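Local coordinates for protein DNA polymerase III, beta subunit (Thermotoga maritima, PDB 1VPK) that probably tethers DNA polymerase and other proteins to DNA for processive replication, as a sliding clamp whose two subunits form a head-to-tail ring around the duplex, at residues K208-K211 and E212-N215; V269-K272 and E273-S277. All coordinates share one frame; numbering follows the deposited sequence.

Contact 1. Residues K208-K211 and E212-N215; sequences KSMK and EVQN
Val213 sets CG1 anti to its backbone N (chi1 168°), which turns CG2 back toward the preceding turn of the helix, 3.5 Å from Ser209 O and 4.3 Å from Met210 SD. Met210 folds at each of its three torsions, and its flexible, unbranched chain packs on Val150 of helix 143-153 and on Ile154. The beta-branched valine, compact on the helix, touches Met245 of strand 241-246.

Beneath these side chains runs the regular i to i+4 ladder of an alpha helix. Ser209 O receives Val213 N at 3.0 Å, Met210 O receives Gln214 N at 2.9 Å, and Lys211 O receives Asn215 N at 3.0 Å. Glu212 N is held less well, by weak bonds to both Lys208 O and Ser209 O.

On the side of the helix facing strand 63-68, Glu212 bends at chi2 (55°) and brings its carboxylate to the end of Asn215. Asn215 ND2 donates to Glu212 OE1 over 3.2 Å, on the syn side but 34° out of the carboxylate plane; the same amide nitrogen also gives a hydrogen bond to Thr27 O. Lys208 NZ makes a salt bridge to Asp60 and a hydrogen bond to Leu33 O, while Ser209 OG pairs with Thr63 OG1. The polar groups of this helix thus bind the central domain to the N-terminal one, and the Asn215 amide, with a weak bond from Lys31 N to the same OE1, probably favours the charged form of the buried Glu212 carboxylate.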
ATOM      1  N   LYS A 208      11.765 -14.665 -13.129  1.00 49.39           N
ATOM      2  CA  LYS A 208      10.876 -13.989 -14.071  1.00 49.68           C
ATOM      3  C   LYS A 208       9.945 -14.992 -14.808  1.00 49.51           C
ATOM      4  O   LYS A 208       8.756 -14.740 -14.948  1.00 48.24           O
ATOM      5  CB  LYS A 208      11.637 -13.089 -15.049  1.00 49.55           C
ATOM      6  CG  LYS A 208      10.665 -12.407 -16.035  1.00 50.97           C
ATOM      7  CD  LYS A 208      10.823 -10.942 -16.254  1.00 50.54           C
ATOM      8  CE  LYS A 208       9.889 -10.468 -17.398  1.00 48.13           C
ATOM      9  NZ  LYS A 208      10.599  -9.677 -18.372  1.00 51.63           N
ATOM     10  N   SER A 209      10.478 -16.145 -15.205  1.00 48.65           N
ATOM     11  CA  SER A 209       9.687 -17.166 -15.864  1.00 47.98           C
ATOM     12  C   SER A 209       8.611 -17.697 -14.920  1.00 48.50           C
ATOM     13  O   SER A 209       7.462 -17.844 -15.299  1.00 46.94           O
ATOM     14  CB  SER A 209      10.563 -18.312 -16.359  1.00 47.40           C
ATOM     15  OG  SER A 209      11.308 -17.960 -17.502  1.00 47.83           O
ATOM     16  N   MET A 210       8.999 -17.917 -13.673  1.00 49.20           N
ATOM     17  CA  MET A 210       8.114 -18.425 -12.629  1.00 49.39           C
ATOM     18  C   MET A 210       6.972 -17.531 -12.212  1.00 49.49           C
ATOM     19  O   MET A 210       5.888 -18.031 -11.906  1.00 48.47           O
ATOM     20  CB  MET A 210       8.962 -18.833 -11.413  1.00 49.71           C
ATOM     21  CG  MET A 210       9.802 -20.070 -11.695  1.00 48.05           C
ATOM     22  SD  MET A 210       8.844 -21.521 -12.149  1.00 50.73           S
ATOM     23  CE  MET A 210       7.809 -21.856 -10.703  1.00 52.64           C
ATOM     24  N   LYS A 211       7.202 -16.218 -12.244  1.00 48.56           N
ATOM     25  CA  LYS A 211       6.156 -15.233 -12.050  1.00 49.98           C
ATOM     26  C   LYS A 211       5.122 -15.240 -13.194  1.00 48.78           C
ATOM     27  O   LYS A 211       3.914 -14.991 -12.988  1.00 48.27           O
ATOM     28  CB  LYS A 211       6.790 -13.854 -11.868  1.00 49.79           C
ATOM     29  CG  LYS A 211       7.528 -13.750 -10.499  1.00 52.31           C
ATOM     30  CD  LYS A 211       8.077 -12.346 -10.237  1.00 54.34           C
ATOM     31  CE  LYS A 211       9.031 -12.207  -8.972  1.00 56.31           C
ATOM     32  NZ  LYS A 211      10.054 -11.075  -9.232  1.00 55.37           N
ATOM     33  N   GLU A 212       5.575 -15.567 -14.394  1.00 46.89           N
ATOM     34  CA  GLU A 212       4.640 -15.743 -15.485  1.00 46.93           C
ATOM     35  C   GLU A 212       3.876 -17.057 -15.259  1.00 47.04           C
ATOM     36  O   GLU A 212       2.687 -17.102 -15.491  1.00 46.57           O
ATOM     37  CB  GLU A 212       5.335 -15.680 -16.862  1.00 46.00           C
ATOM     38  CG  GLU A 212       4.423 -15.984 -18.037  1.00 45.69           C
ATOM     39  CD  GLU A 212       3.150 -15.135 -18.140  1.00 48.00           C
ATOM     40  OE1 GLU A 212       2.995 -14.036 -17.549  1.00 45.52           O
ATOM     41  OE2 GLU A 212       2.283 -15.550 -18.915  1.00 49.69           O
ATOM     42  N   VAL A 213       4.544 -18.102 -14.789  1.00 48.14           N
ATOM     43  CA  VAL A 213       3.860 -19.377 -14.498  1.00 49.64           C
ATOM     44  C   VAL A 213       2.708 -19.119 -13.528  1.00 50.50           C
ATOM     45  O   VAL A 213       1.554 -19.515 -13.798  1.00 50.05           O
ATOM     46  CB  VAL A 213       4.848 -20.452 -13.960  1.00 49.67           C
ATOM     47  CG1 VAL A 213       4.122 -21.652 -13.391  1.00 51.72           C
ATOM     48  CG2 VAL A 213       5.754 -20.920 -15.094  1.00 51.63           C
ATOM     49  N   GLN A 214       3.016 -18.378 -12.458  1.00 50.89           N
ATOM     50  CA  GLN A 214       2.056 -18.056 -11.429  1.00 51.77           C
ATOM     51  C   GLN A 214       0.902 -17.236 -12.029  1.00 51.21           C
ATOM     52  O   GLN A 214      -0.275 -17.417 -11.684  1.00 50.41           O
ATOM     53  CB  GLN A 214       2.702 -17.203 -10.358  1.00 53.08           C
ATOM     54  CG  GLN A 214       3.383 -17.897  -9.251  1.00 58.18           C
ATOM     55  CD  GLN A 214       3.534 -16.944  -8.067  1.00 63.09           C
ATOM     56  OE1 GLN A 214       4.168 -15.881  -8.188  1.00 63.91           O
ATOM     57  NE2 GLN A 214       2.916 -17.291  -6.947  1.00 63.90           N
ATOM     58  N   ASN A 215       1.251 -16.304 -12.903  1.00 49.88           N
ATOM     59  CA  ASN A 215       0.271 -15.431 -13.548  1.00 49.20           C
ATOM     60  C   ASN A 215      -0.714 -16.259 -14.374  1.00 49.33           C
ATOM     61  O   ASN A 215      -1.937 -16.046 -14.352  1.00 48.34           O
ATOM     62  CB  ASN A 215       1.015 -14.437 -14.450  1.00 48.69           C
ATOM     63  CG  ASN A 215       0.119 -13.397 -15.019  1.00 48.41           C
ATOM     64  OD1 ASN A 215      -0.650 -12.766 -14.297  1.00 49.83           O
ATOM     65  ND2 ASN A 215       0.221 -13.181 -16.321  1.00 47.03           N
TER

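Contact 2. Residues V269-K272 and E273-S277; sequences VSRK and ELRES
Over one face of the Arg271 guanidinium lies Arg275 NH2, 3.5 Å above the plane and displaced toward the rim, with the two guanidinium planes turned 51° from each other. The Arg275 group in turn has Lys272 CA over one of its own faces, and Arg271 NH1, 3.7 Å from Arg275 NH2, stands oblique to the Arg275 plane. Such closeness of like charges is probably eased by the carbonyls that Arg271 serves: NH1 donates to Leu339 O and NE to Thr344 O, and the long, bent arginine chain suits this reach to helix 332-341 and the loop after it. Arg275 itself touches Glu336 on helix 332-341.

This is the place where strand 265-270 ends and helix 271-285 starts, and Ser270 is its N-cap. Its short hydroxyl suits the post: OG accepts from Glu273 N at 3.0 Å in a nearly straight bond (165°). Glu273 answers by taking Ser270 N on OE1 at 3.3 Å, which completes a capping box. The extended glutamate, with CG anti to the backbone N (chi1 165°), can reach back that far, and the bond meets OE1 on its anti side. Val269 CG2 packs 3.5 Å from that same OE1, while Val269 CG1 meets Leu274 CD2 at 4.1 Å, the two side chains crossing at about a right angle; Leu274 continues inward to Met301, Leu303 and Met349. At the outer side, Lys272 crosses Glu276 obliquely, its CG and CE near OE2, and its NZ forms a long salt bridge of 3.6 Å to Glu276 OE2.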
ATOM      1  N   VAL A 269       5.178 -24.897  18.420  1.00 45.41           N
ATOM      2  CA  VAL A 269       4.745 -23.571  18.822  1.00 45.74           C
ATOM      3  C   VAL A 269       3.651 -23.109  17.863  1.00 45.72           C
ATOM      4  O   VAL A 269       3.673 -23.454  16.691  1.00 45.47           O
ATOM      5  CB  VAL A 269       5.953 -22.589  18.851  1.00 45.74           C
ATOM      6  CG1 VAL A 269       6.564 -22.406  17.488  1.00 49.19           C
ATOM      7  CG2 VAL A 269       5.565 -21.224  19.447  1.00 46.39           C
ATOM      8  N   SER A 270       2.693 -22.343  18.390  1.00 46.50           N
ATOM      9  CA  SER A 270       1.608 -21.752  17.599  1.00 47.56           C
ATOM     10  C   SER A 270       2.185 -20.814  16.521  1.00 47.66           C
ATOM     11  O   SER A 270       3.076 -20.028  16.789  1.00 47.02           O
ATOM     12  CB  SER A 270       0.602 -21.011  18.517  1.00 48.18           C
ATOM     13  OG  SER A 270      -0.010 -19.970  17.795  1.00 48.14           O
ATOM     14  N   ARG A 271       1.709 -20.942  15.286  1.00 48.25           N
ATOM     15  CA  ARG A 271       2.147 -20.049  14.207  1.00 48.35           C
ATOM     16  C   ARG A 271       1.773 -18.567  14.485  1.00 49.02           C
ATOM     17  O   ARG A 271       2.592 -17.679  14.323  1.00 47.30           O
ATOM     18  CB  ARG A 271       1.534 -20.523  12.886  1.00 49.30           C
ATOM     19  CG  ARG A 271       2.075 -19.829  11.632  1.00 51.17           C
ATOM     20  CD  ARG A 271       1.528 -20.496  10.409  1.00 53.77           C
ATOM     21  NE  ARG A 271       0.089 -20.285  10.304  1.00 51.51           N
ATOM     22  CZ  ARG A 271      -0.505 -19.277   9.682  1.00 56.88           C
ATOM     23  NH1 ARG A 271       0.192 -18.354   9.024  1.00 56.73           N
ATOM     24  NH2 ARG A 271      -1.837 -19.228   9.680  1.00 57.43           N
ATOM     25  N   LYS A 272       0.531 -18.322  14.888  1.00 48.55           N
ATOM     26  CA  LYS A 272       0.086 -16.982  15.337  1.00 50.37           C
ATOM     27  C   LYS A 272       0.927 -16.440  16.503  1.00 49.34           C
ATOM     28  O   LYS A 272       1.341 -15.295  16.461  1.00 49.00           O
ATOM     29  CB  LYS A 272      -1.372 -17.049  15.778  1.00 50.78           C
ATOM     30  CG  LYS A 272      -2.001 -15.755  16.276  1.00 53.97           C
ATOM     31  CD  LYS A 272      -3.387 -16.014  16.813  1.00 54.46           C
ATOM     32  CE  LYS A 272      -4.157 -14.727  17.066  1.00 60.63           C
ATOM     33  NZ  LYS A 272      -4.526 -14.023  15.784  1.00 63.77           N
ATOM     34  N   GLU A 273       1.186 -17.276  17.501  1.00 48.32           N
ATOM     35  CA  GLU A 273       1.985 -16.944  18.727  1.00 48.95           C
ATOM     36  C   GLU A 273       3.414 -16.496  18.411  1.00 46.39           C
ATOM     37  O   GLU A 273       3.886 -15.437  18.844  1.00 45.51           O
ATOM     38  CB  GLU A 273       2.003 -18.205  19.649  1.00 49.70           C
ATOM     39  CG  GLU A 273       3.009 -18.274  20.798  1.00 51.27           C
ATOM     40  CD  GLU A 273       2.932 -19.591  21.674  1.00 55.31           C
ATOM     41  OE1 GLU A 273       2.554 -20.730  21.219  1.00 54.99           O
ATOM     42  OE2 GLU A 273       3.334 -19.453  22.863  1.00 66.93           O
ATOM     43  N   LEU A 274       4.083 -17.267  17.584  1.00 45.58           N
ATOM     44  CA  LEU A 274       5.418 -16.898  17.145  1.00 45.01           C
ATOM     45  C   LEU A 274       5.426 -15.683  16.222  1.00 45.93           C
ATOM     46  O   LEU A 274       6.330 -14.853  16.321  1.00 46.81           O
ATOM     47  CB  LEU A 274       6.045 -18.072  16.443  1.00 45.20           C
ATOM     48  CG  LEU A 274       7.500 -17.899  16.003  1.00 44.20           C
ATOM     49  CD1 LEU A 274       8.392 -17.576  17.165  1.00 43.43           C
ATOM     50  CD2 LEU A 274       7.949 -19.174  15.312  1.00 47.02           C
ATOM     51  N   ARG A 275       4.493 -15.613  15.273  1.00 47.16           N
ATOM     52  CA  ARG A 275       4.364 -14.418  14.403  1.00 48.36           C
ATOM     53  C   ARG A 275       4.206 -13.149  15.232  1.00 47.65           C
ATOM     54  O   ARG A 275       4.859 -12.137  14.981  1.00 45.56           O
ATOM     55  CB  ARG A 275       3.183 -14.596  13.440  1.00 47.95           C
ATOM     56  CG  ARG A 275       2.907 -13.456  12.442  1.00 52.01           C
ATOM     57  CD  ARG A 275       1.365 -13.279  12.117  1.00 57.00           C
ATOM     58  NE  ARG A 275       0.719 -14.581  11.845  1.00 66.51           N
ATOM     59  CZ  ARG A 275      -0.561 -14.905  12.080  1.00 67.12           C
ATOM     60  NH1 ARG A 275      -1.420 -14.015  12.578  1.00 70.92           N
ATOM     61  NH2 ARG A 275      -0.976 -16.149  11.807  1.00 65.75           N
ATOM     62  N   GLU A 276       3.371 -13.204  16.260  1.00 46.39           N
ATOM     63  CA  GLU A 276       3.158 -12.046  17.101  1.00 47.62           C
ATOM     64  C   GLU A 276       4.401 -11.693  17.922  1.00 46.11           C
ATOM     65  O   GLU A 276       4.726 -10.533  18.150  1.00 45.55           O
ATOM     66  CB  GLU A 276       1.916 -12.264  17.982  1.00 47.77           C
ATOM     67  CG  GLU A 276       0.626 -12.163  17.212  1.00 50.38           C
ATOM     68  CD  GLU A 276      -0.629 -12.572  18.016  1.00 53.26           C
ATOM     69  OE1 GLU A 276      -0.547 -13.047  19.182  1.00 60.33           O
ATOM     70  OE2 GLU A 276      -1.725 -12.450  17.431  1.00 62.84           O
ATOM     71  N   SER A 277       5.105 -12.703  18.380  1.00 46.92           N
ATOM     72  CA  SER A 277       6.348 -12.516  19.140  1.00 46.41           C
ATOM     73  C   SER A 277       7.400 -11.924  18.243  1.00 46.78           C
ATOM     74  O   SER A 277       8.106 -10.992  18.647  1.00 44.91           O
ATOM     75  CB  SER A 277       6.832 -13.863  19.704  1.00 46.84           C
ATOM     76  OG  SER A 277       7.960 -13.696  20.546  1.00 48.36           O
TER

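How the contacts relate
Coming from the N terminus, the chain first builds the N-terminal domain and then, in the central one, passes from strand 201-206 into helix 207-218, where contact 1 joins successive turns. Strands 224-229, 233-237 and 241-246 follow before the chain enters the C-terminal domain and runs through strand 265-270 into helix 271-285, the strand-to-helix junction of contact 2. Each contact is local and closes no long loop; they lie in series, neither nested nor crossed. The centres of contact 1 and contact 2 are about 31 Å apart, and the nearest atoms of contact 1 and contact 2 about 16 Å apart. Contact 1 faces the N-terminal domain, whereas contact 2 fastens a helix start within the C-terminal domain.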